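Local coordinates for acetyl-CoA acetyltransferase A (Ascaris suum, PDB 6BJA), which catalyses acyl transfer to and from coenzyme A as a thiolase, with acetyl-CoA C-acetyltransferase activity, at the interface of chains A and B. Residues are numbered along the deposited sequence; one frame, centred on the assembly and turned at random. Chains: chain A/B, Acetyl-CoA acetyltransferase A.

The interface of chains A and B. Residues chain A 150-151, 154, 156; chain B 69-70, 75.
With chi1 of -66°, A:Asp151 sets CG beside its own backbone N and aims its carboxylate at the amide of B:Gly69; A:Ser156, with chi1 of -60°, likewise carries its hydroxyl to the next amide, that of B:Gln70. The two side chains thus hold consecutive peptide N-H groups of a loop in the partner subunit, at a two-fold interface between thiolase-family chains whose twin contact has the chains exchanged. B:Gly69 N donates to A:Asp151 OD1 at 2.9 Å, meeting the carboxylate oxygen nearly along its C-O axis. B:Gln70 N donates to the hydroxyl A:Ser156 OG at 2.8 Å.

A:Arg150, on helix 147-153 beside A:Asp151, bends at chi2 and lays a guanidinium face over B:Gly69, whose N stands 3.6 Å above that plane near the rim. A:Arg150 CZ lies 3.8 Å from B:Gly69 CA, in van der Waals contact. The in-plane edge of the guanidinium reaches water 3, which also bonds B:Gln75 OE1 at 2.8 Å and so ties the arginine to helix 72-79.

The nitrogen of the B:Gln75 side-chain amide works within chain B: B:Gln75 NE2 donates to the carbonyl B:Gln70 O at 2.9 Å, from above the carbonyl plane, and probably steadies the loop as a second shell. The amide also packs against the serine methylene, A:Ser156 CB lying 3.6 Å from B:Gln75 CD. The patch centre lies about 14 Å from A:His355, a catalytic residue of the thiolase family. Water 1 joins A:Ser156 N to the side-chain oxygen B:Gln70 OE1, while water 2 links the carbonyls A:Asp151 O and B:Gly69 O.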
ATOM      1  N   ARG A 150     -12.389   8.744  -5.929  1.00 17.47           N
ATOM      2  CA  ARG A 150     -12.182   8.536  -7.344  1.00 18.03           C
ATOM      3  C   ARG A 150     -13.387   7.920  -8.054  1.00 17.51           C
ATOM      4  O   ARG A 150     -13.746   8.351  -9.152  1.00 18.47           O
ATOM      5  CB  ARG A 150     -10.951   7.669  -7.549  1.00 18.25           C
ATOM      6  CG  ARG A 150     -10.726   7.215  -8.976  1.00 19.06           C
ATOM      7  CD  ARG A 150     -10.499   8.366  -9.921  1.00 19.14           C
ATOM      8  NE  ARG A 150     -10.173   7.838 -11.242  1.00 21.55           N
ATOM      9  CZ  ARG A 150     -10.415   8.451 -12.400  1.00 22.96           C
ATOM     10  NH1 ARG A 150     -11.012   9.635 -12.447  1.00 26.98           N
ATOM     11  NH2 ARG A 150     -10.059   7.861 -13.529  1.00 26.77           N
ATOM     12  N   ASP A 151     -14.014   6.916  -7.445  1.00 18.17           N
ATOM     13  CA  ASP A 151     -15.096   6.193  -8.106  1.00 15.67           C
ATOM     14  C   ASP A 151     -16.492   6.582  -7.598  1.00 18.69           C
ATOM     15  O   ASP A 151     -17.496   6.155  -8.165  1.00 21.32           O
ATOM     16  CB  ASP A 151     -14.879   4.680  -7.931  1.00 16.79           C
ATOM     17  CG  ASP A 151     -13.633   4.157  -8.664  1.00 17.57           C
ATOM     18  OD1 ASP A 151     -13.146   4.826  -9.598  1.00 18.37           O
ATOM     19  OD2 ASP A 151     -13.157   3.050  -8.310  1.00 18.71           O
ATOM     20  N   MET A 154     -16.230  12.198  -6.809  1.00 17.25           N
ATOM     21  CA  MET A 154     -15.641  13.123  -7.785  1.00 18.02           C
ATOM     22  C   MET A 154     -16.305  12.971  -9.139  1.00 21.38           C
ATOM     23  O   MET A 154     -16.437  11.859  -9.655  1.00 20.12           O
ATOM     24  CB  MET A 154     -14.145  12.863  -7.928  1.00 21.48           C
ATOM     25  CG  MET A 154     -13.311  13.197  -6.722  1.00 24.02           C
ATOM     26  SD  MET A 154     -13.044  14.990  -6.589  1.00 32.76           S
ATOM     27  CE  MET A 154     -12.072  15.340  -8.033  1.00 34.19           C
ATOM     28  N   SER A 156     -16.024  12.744 -12.887  1.00 18.51           N
ATOM     29  CA  SER A 156     -14.866  12.295 -13.650  1.00 19.80           C
ATOM     30  C   SER A 156     -14.676  13.030 -14.945  1.00 24.74           C
ATOM     31  O   SER A 156     -13.714  12.757 -15.662  1.00 28.70           O
ATOM     32  CB  SER A 156     -15.000  10.808 -13.951  1.00 18.78           C
ATOM     33  OG  SER A 156     -15.072  10.117 -12.738  1.00 25.25           O
TER
ATOM     34  N   GLY B  69     -13.107   5.852 -12.282  1.00 18.16           N
ATOM     35  CA  GLY B  69     -13.954   7.020 -12.144  1.00 17.05           C
ATOM     36  C   GLY B  69     -15.421   6.668 -12.095  1.00 20.55           C
ATOM     37  O   GLY B  69     -15.793   5.500 -12.055  1.00 23.38           O
ATOM     38  N   GLN B  70     -16.274   7.689 -12.010  1.00 18.78           N
ATOM     39  CA  GLN B  70     -17.711   7.472 -12.071  1.00 17.11           C
ATOM     40  C   GLN B  70     -18.143   6.899 -13.415  1.00 19.95           C
ATOM     41  O   GLN B  70     -17.739   7.409 -14.448  1.00 20.97           O
ATOM     42  CB  GLN B  70     -18.468   8.793 -11.853  1.00 18.50           C
ATOM     43  CG  GLN B  70     -18.394   9.323 -10.448  1.00 19.44           C
ATOM     44  CD  GLN B  70     -19.226  10.582 -10.248  1.00 18.76           C
ATOM     45  OE1 GLN B  70     -19.584  11.282 -11.200  1.00 20.25           O
ATOM     46  NE2 GLN B  70     -19.541  10.867  -9.001  1.00 18.89           N
ATOM     47  N   GLN B  75     -18.511   8.666 -19.217  1.00 15.22           N
ATOM     48  CA  GLN B  75     -17.253   9.231 -19.666  1.00 16.19           C
ATOM     49  C   GLN B  75     -17.050   8.946 -21.143  1.00 17.45           C
ATOM     50  O   GLN B  75     -16.683   9.827 -21.912  1.00 17.23           O
ATOM     51  CB  GLN B  75     -16.086   8.681 -18.860  1.00 15.34           C
ATOM     52  CG  GLN B  75     -16.107   9.012 -17.380  1.00 17.60           C
ATOM     53  CD  GLN B  75     -14.874   8.495 -16.692  1.00 19.31           C
ATOM     54  OE1 GLN B  75     -13.745   8.796 -17.099  1.00 18.64           O
ATOM     55  NE2 GLN B  75     -15.069   7.685 -15.664  1.00 19.45           N
TER
HETATM   56  O   HOH W   1     -18.828  11.866 -13.691  1.00 23.65           O
HETATM   57  O   HOH W   2     -18.189   4.526 -10.262  1.00 24.78           O
HETATM   58  O   HOH W   3     -11.457   9.470 -15.682  1.00 33.09           O